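Local coordinates for disease resistance protein RRS1 (Arabidopsis thaliana, PDB 5W3X) that binds W-box DNA as a transcription factor through its WRKY domain, the part present here, and acts in plant resistance to bacterial and fungal pathogens, at residues L19-K24 with C42-T47; L31-P36 with Q55-E60. One frame throughout, in Å; residues are numbered along the deposited sequence.

Interaction 1. Residues L19-K24 with C42-T47. With ZN (zinc ion), chain G.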
loop_
_atom_site.group_PDB
_atom_site.type_symbol
_atom_site.label_atom_id
_atom_site.label_comp_id
_atom_site.label_asym_id
_atom_site.label_seq_id
_atom_site.Cartn_x
_atom_site.Cartn_y
_atom_site.Cartn_z
ATOM N N LEU B 19 10.092 16.771 -24.541
ATOM C CA LEU B 19 9.441 16.812 -25.842
ATOM C C LEU B 19 8.206 15.910 -25.841
ATOM O O LEU B 19 7.554 15.741 -26.871
ATOM C CB LEU B 19 10.415 16.391 -26.946
ATOM N N TRP B 20 7.882 15.341 -24.680
ATOM C CA TRP B 20 6.831 14.331 -24.596
ATOM C C TRP B 20 5.686 14.678 -23.645
ATOM O O TRP B 20 5.727 15.690 -22.949
ATOM C CB TRP B 20 7.454 13.006 -24.176
ATOM C CG TRP B 20 8.657 12.664 -24.984
ATOM C CD1 TRP B 20 9.956 12.940 -24.674
ATOM C CD2 TRP B 20 8.679 11.996 -26.249
ATOM N NE1 TRP B 20 10.788 12.475 -25.663
ATOM C CE2 TRP B 20 10.028 11.890 -26.641
ATOM C CE3 TRP B 20 7.689 11.473 -27.085
ATOM C CZ2 TRP B 20 10.413 11.281 -27.833
ATOM C CZ3 TRP B 20 8.073 10.869 -28.269
ATOM C CH2 TRP B 20 9.423 10.777 -28.631
ATOM N N THR B 21 4.659 13.831 -23.641
ATOM C CA THR B 21 3.513 13.986 -22.751
ATOM C C THR B 21 3.430 12.830 -21.754
ATOM O O THR B 21 3.647 11.671 -22.113
ATOM C CB THR B 21 2.193 14.074 -23.535
ATOM O OG1 THR B 21 2.115 12.991 -24.468
ATOM C CG2 THR B 21 2.113 15.394 -24.283
ATOM N N TRP B 22 3.115 13.162 -20.503
ATOM C CA TRP B 22 3.216 12.217 -19.394
ATOM C C TRP B 22 1.990 12.225 -18.478
ATOM O O TRP B 22 1.320 13.245 -18.342
ATOM C CB TRP B 22 4.461 12.536 -18.571
ATOM C CG TRP B 22 5.736 12.583 -19.380
ATOM C CD1 TRP B 22 6.341 13.700 -19.881
ATOM C CD2 TRP B 22 6.566 11.477 -19.760
ATOM N NE1 TRP B 22 7.484 13.358 -20.558
ATOM C CE2 TRP B 22 7.648 12.000 -20.497
ATOM C CE3 TRP B 22 6.496 10.097 -19.556
ATOM C CZ2 TRP B 22 8.649 11.193 -21.027
ATOM C CZ3 TRP B 22 7.494 9.297 -20.083
ATOM C CH2 TRP B 22 8.554 9.847 -20.809
ATOM N N ARG B 23 1.698 11.075 -17.872
ATOM C CA ARG B 23 0.670 10.961 -16.831
ATOM C C ARG B 23 1.325 10.370 -15.575
ATOM O O ARG B 23 2.355 9.713 -15.659
ATOM C CB ARG B 23 -0.509 10.093 -17.284
ATOM C CG ARG B 23 -1.203 10.596 -18.556
ATOM C CD ARG B 23 -1.902 11.946 -18.367
ATOM N NE ARG B 23 -2.042 12.625 -19.655
ATOM C CZ ARG B 23 -3.055 12.432 -20.493
ATOM N NH1 ARG B 23 -4.025 11.589 -20.173
ATOM N NH2 ARG B 23 -3.104 13.081 -21.649
ATOM N N LYS B 24 0.728 10.619 -14.416
ATOM C CA LYS B 24 1.310 10.207 -13.145
ATOM C C LYS B 24 1.217 8.695 -12.904
ATOM O O LYS B 24 0.229 8.047 -13.268
ATOM C CB LYS B 24 0.623 10.953 -12.011
ATOM C CG LYS B 24 1.511 11.213 -10.816
ATOM C CD LYS B 24 2.706 12.062 -11.193
ATOM C CE LYS B 24 3.627 12.282 -10.005
ATOM N NZ LYS B 24 2.999 13.111 -8.933
ATOM N N CYS B 42 4.135 7.280 -20.118
ATOM C CA CYS B 42 3.687 8.067 -21.274
ATOM C C CYS B 42 2.167 8.233 -21.401
ATOM O O CYS B 42 1.399 7.334 -21.073
ATOM C CB CYS B 42 4.212 7.462 -22.583
ATOM S SG CYS B 42 3.775 8.476 -24.036
ATOM N N ALA B 43 1.737 9.386 -21.899
ATOM C CA ALA B 43 0.311 9.621 -22.122
ATOM C C ALA B 43 -0.268 8.675 -23.177
ATOM O O ALA B 43 -1.486 8.513 -23.267
ATOM C CB ALA B 43 0.072 11.065 -22.528
ATOM N N TYR B 44 0.598 8.046 -23.969
ATOM C CA TYR B 44 0.152 7.112 -25.002
ATOM C C TYR B 44 0.482 5.667 -24.641
ATOM O O TYR B 44 0.629 4.815 -25.520
ATOM C CB TYR B 44 0.787 7.468 -26.351
ATOM C CG TYR B 44 0.530 8.896 -26.766
ATOM C CD1 TYR B 44 -0.682 9.268 -27.342
ATOM C CD2 TYR B 44 1.493 9.878 -26.566
ATOM C CE1 TYR B 44 -0.926 10.583 -27.719
ATOM C CE2 TYR B 44 1.262 11.193 -26.935
ATOM C CZ TYR B 44 0.055 11.542 -27.510
ATOM O OH TYR B 44 -0.161 12.855 -27.873
ATOM N N LYS B 45 0.555 5.382 -23.344
ATOM C CA LYS B 45 0.779 4.017 -22.892
ATOM C C LYS B 45 -0.352 3.094 -23.325
ATOM O O LYS B 45 -0.122 1.958 -23.717
ATOM C CB LYS B 45 0.915 3.967 -21.372
ATOM C CG LYS B 45 1.043 2.550 -20.811
ATOM C CD LYS B 45 1.308 2.569 -19.313
ATOM C CE LYS B 45 1.473 1.170 -18.759
ATOM N NZ LYS B 45 2.505 0.417 -19.519
ATOM N N PHE B 46 -1.578 3.584 -23.225
ATOM C CA PHE B 46 -2.748 2.759 -23.467
ATOM C C PHE B 46 -3.071 2.706 -24.960
ATOM O O PHE B 46 -3.216 1.627 -25.539
ATOM C CB PHE B 46 -3.928 3.298 -22.655
ATOM C CG PHE B 46 -5.214 2.540 -22.843
ATOM C CD1 PHE B 46 -5.339 1.233 -22.397
ATOM C CD2 PHE B 46 -6.317 3.155 -23.425
ATOM C CE1 PHE B 46 -6.530 0.541 -22.556
ATOM C CE2 PHE B 46 -7.513 2.468 -23.584
ATOM C CZ PHE B 46 -7.619 1.161 -23.149
ATOM N N THR B 47 -3.158 3.878 -25.579
ATOM C CA THR B 47 -3.526 3.975 -26.987
ATOM C C THR B 47 -2.475 3.351 -27.902
ATOM O O THR B 47 -2.814 2.708 -28.892
ATOM C CB THR B 47 -3.757 5.446 -27.408
ATOM O OG1 THR B 47 -2.601 6.232 -27.091
ATOM C CG2 THR B 47 -4.957 6.020 -26.684
HETATM ZN ZN ZN G . 5.299 7.526 -25.477
#
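With SG anti to the backbone N (chi1 -176°), Cys42, whose CB points away from segment 19-24, carries its sulfur onto the zinc, while Thr21 holds OG1 in the crowded position between its backbone N and carbonyl carbon. Trp22, its CG beside the backbone N (chi1 -54°), also points CB away, yet its ring returns obliquely, Trp22 CE3 lying 3.7 Å from Cys42 N. Trp22 and Cys42 form an antiparallel non-hydrogen-bonded pair, their CA atoms 4.6 Å apart. Just past the strand ends, one nearly straight hydrogen bond ties the two segments, Ala43 N to Thr21 O at 3.0 Å, the donor standing above the carbonyl plane. The small methyl of buried Ala43 lets two polar groups come close: Thr21 OG1 lies 3.4 Å from Ala43 CB, and the Arg23 guanidinium lays one face over it, NH2 being 3.9 Å from Ala43 CB. Thr21 OG1 is also 3.2 Å from Tyr44 CE2, meeting the ring obliquely; this buried hydroxyl finds no polar partner in the model. A type I turn from Cys42 to Lys45 lets Tyr44 N donate to Cys42 SG over 3.2 Å at 168°, which would temper the thiolate charge. Cys42 SG binds zinc at 2.3 Å; Cys50, His74 and His76 complete the site. Trp22, Arg23 and Lys24 open the WRKYGQK signature, so the motif strand pairs beside the Cys2His2 zinc site characteristic of the WRKY domain.

Interaction 2. Residues L31-P36 with Q55-E60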
loop_
_atom_site.group_PDB
_atom_site.type_symbol
_atom_site.label_atom_id
_atom_site.label_comp_id
_atom_site.label_asym_id
_atom_site.label_seq_id
_atom_site.Cartn_x
_atom_site.Cartn_y
_atom_site.Cartn_z
ATOM N N LEU B 31 13.679 6.334 1.208
ATOM C CA LEU B 31 14.747 6.073 2.169
ATOM C C LEU B 31 15.927 7.003 1.956
ATOM O O LEU B 31 16.457 7.088 0.854
ATOM C CB LEU B 31 15.226 4.625 2.045
ATOM C CG LEU B 31 15.783 3.843 3.242
ATOM C CD1 LEU B 31 16.805 2.787 2.771
ATOM C CD2 LEU B 31 16.361 4.720 4.328
ATOM N N GLY B 32 16.323 7.704 3.014
ATOM C CA GLY B 32 17.548 8.486 3.006
ATOM C C GLY B 32 17.460 9.824 2.292
ATOM O O GLY B 32 18.453 10.548 2.212
ATOM N N SER B 33 16.283 10.173 1.784
ATOM C CA SER B 33 16.150 11.414 1.028
ATOM C C SER B 33 15.165 12.389 1.656
ATOM O O SER B 33 14.146 11.994 2.217
ATOM C CB SER B 33 15.732 11.121 -0.418
ATOM O OG SER B 33 15.647 12.322 -1.169
ATOM N N ARG B 34 15.464 13.674 1.526
ATOM C CA ARG B 34 14.585 14.712 2.034
ATOM C C ARG B 34 13.489 14.983 1.010
ATOM O O ARG B 34 12.438 15.527 1.340
ATOM C CB ARG B 34 15.382 15.988 2.348
ATOM C CG ARG B 34 16.170 15.886 3.657
ATOM C CD ARG B 34 17.429 16.732 3.705
ATOM N NE ARG B 34 17.229 18.114 3.286
ATOM C CZ ARG B 34 17.920 18.695 2.310
ATOM N NH1 ARG B 34 18.847 18.009 1.649
ATOM N NH2 ARG B 34 17.687 19.960 1.993
ATOM N N PHE B 35 13.721 14.549 -0.224
ATOM C CA PHE B 35 12.804 14.860 -1.312
ATOM C C PHE B 35 12.155 13.613 -1.905
ATOM O O PHE B 35 12.818 12.596 -2.106
ATOM C CB PHE B 35 13.540 15.633 -2.400
ATOM C CG PHE B 35 14.204 16.880 -1.902
ATOM C CD1 PHE B 35 13.456 18.014 -1.644
ATOM C CD2 PHE B 35 15.570 16.915 -1.681
ATOM C CE1 PHE B 35 14.057 19.172 -1.179
ATOM C CE2 PHE B 35 16.183 18.071 -1.214
ATOM C CZ PHE B 35 15.423 19.200 -0.961
ATOM N N PRO B 36 10.850 13.703 -2.203
ATOM C CA PRO B 36 10.077 12.579 -2.734
ATOM C C PRO B 36 10.410 12.295 -4.187
ATOM O O PRO B 36 10.877 13.186 -4.900
ATOM C CB PRO B 36 8.631 13.059 -2.595
ATOM C CG PRO B 36 8.733 14.527 -2.736
ATOM C CD PRO B 36 10.023 14.912 -2.054
ATOM N N GLN B 55 11.353 8.989 -14.083
ATOM C CA GLN B 55 11.415 9.209 -12.649
ATOM C C GLN B 55 12.103 10.527 -12.372
ATOM O O GLN B 55 13.135 10.833 -12.969
ATOM C CB GLN B 55 12.190 8.086 -11.964
ATOM C CG GLN B 55 12.516 6.935 -12.884
ATOM C CD GLN B 55 11.352 6.005 -13.005
ATOM O OE1 GLN B 55 10.689 5.719 -12.012
ATOM N NE2 GLN B 55 11.068 5.548 -14.216
ATOM N N VAL B 56 11.533 11.293 -11.454
ATOM C CA VAL B 56 12.008 12.634 -11.162
ATOM C C VAL B 56 12.220 12.802 -9.667
ATOM O O VAL B 56 11.308 12.547 -8.880
ATOM C CB VAL B 56 11.019 13.699 -11.642
ATOM C CG1 VAL B 56 11.508 15.080 -11.247
ATOM C CG2 VAL B 56 10.789 13.596 -13.155
ATOM N N GLN B 57 13.419 13.217 -9.272
ATOM C CA GLN B 57 13.704 13.416 -7.856
ATOM C C GLN B 57 14.717 14.528 -7.631
ATOM O O GLN B 57 15.829 14.473 -8.155
ATOM C CB GLN B 57 14.209 12.118 -7.224
ATOM C CG GLN B 57 14.467 12.238 -5.729
ATOM C CD GLN B 57 14.674 10.899 -5.062
ATOM O OE1 GLN B 57 14.808 9.872 -5.733
ATOM N NE2 GLN B 57 14.699 10.898 -3.733
ATOM N N ARG B 58 14.321 15.531 -6.851
ATOM C CA ARG B 58 15.206 16.626 -6.459
ATOM C C ARG B 58 16.385 16.065 -5.665
ATOM O O ARG B 58 16.199 15.232 -4.777
ATOM C CB ARG B 58 14.427 17.669 -5.651
ATOM C CG ARG B 58 15.254 18.824 -5.092
ATOM C CD ARG B 58 14.693 20.187 -5.523
ATOM N NE ARG B 58 13.232 20.218 -5.587
ATOM C CZ ARG B 58 12.535 21.122 -6.275
ATOM N NH1 ARG B 58 13.170 22.050 -6.981
ATOM N NH2 ARG B 58 11.207 21.091 -6.280
ATOM N N SER B 59 17.597 16.489 -6.009
ATOM C CA SER B 59 18.798 15.878 -5.448
ATOM C C SER B 59 18.967 16.147 -3.961
ATOM O O SER B 59 18.818 17.278 -3.500
ATOM C CB SER B 59 20.045 16.361 -6.182
ATOM O OG SER B 59 21.212 15.853 -5.555
ATOM N N GLU B 60 19.288 15.092 -3.222
ATOM C CA GLU B 60 19.517 15.191 -1.786
ATOM C C GLU B 60 20.709 16.097 -1.491
ATOM O O GLU B 60 20.585 17.083 -0.764
ATOM C CB GLU B 60 19.740 13.800 -1.182
ATOM C CG GLU B 60 20.183 13.803 0.269
ATOM C CD GLU B 60 19.056 14.120 1.235
ATOM O OE1 GLU B 60 17.936 14.424 0.769
ATOM O OE2 GLU B 60 19.291 14.070 2.462
HETATM O O HOH W 1 11.509 15.761 -5.400
#
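The loop 31-36 runs alongside the end of strand 53-58 and the residues after it without forming a beta ladder, the nearest CA atoms, those of Ser33 and Glu60, being 5.8 Å apart. Side chains therefore make most of the joins. Glu60, its CG anti to the backbone N and its chain bent at chi2 (75°), brings its carboxylate to the backbone of the loop, where Glu60 OE1 accepts a bond of 2.7 Å from Arg34 N, met from above the carboxylate plane. The Arg34 side chain crosses that of Glu60 at about a right angle; NH1 makes a weak bond to Glu60 O at the guanidinium edge and a long salt bridge, 3.8 Å, to Glu60 OE1. An acid suits this place because it answers both a backbone N-H and a cation. Buried Phe35, its CB directed at the strand, is covered on both faces: Arg58 CG sits over the ring centre in a CH-pi contact, 3.8 Å from the Phe35 centroid, its aliphatic stem suiting that role, and Arg34 CB lies opposite, nearer the rim. The Arg34 guanidinium in turn has Phe35 CE2 over one face. Phe35 O accepts from Ser33 OG on an in-plane lone pair at 3.0 Å and, weakly, from Gln57 NE2. The extended Gln57 chain is also held by Arg37, which bonds OE1. A water bridges the backbones, donating to Pro36 O and accepting from Arg58 N. A chain of another protein bonds the Arg34 backbone and, through an acidic side chain, Gly32 N. The loop joins strands 22-28 and 37-42 while resting on the end of strand 53-58, whose backbone pairs with strand 37-42 through Val56 and Gly38 and with strand 66-71 through Gln57 and Ala67.

How the interactions relate
The two contacts lie on opposite sides of the chain's centre, their own centres 23 Å apart, and both reach the same four-stranded antiparallel sheet. Interaction 1 is partly buried and joins the start of strand 22-28 to the turn following strand 37-42; interaction 2 is a surface contact, within reach of a chain of another protein, between the loop linking those two strands and the end of strand 53-58. Their chemistry differs accordingly. At the zinc end a metal-bound thiolate and a compact turn set the geometry, with a methyl and a hydroxyl packed among larger side chains. At the far end no metal takes part: a carboxylate bond to a backbone N-H, a long and secondary ion pair, a ring under an arginine stem and a bridging water do the joining.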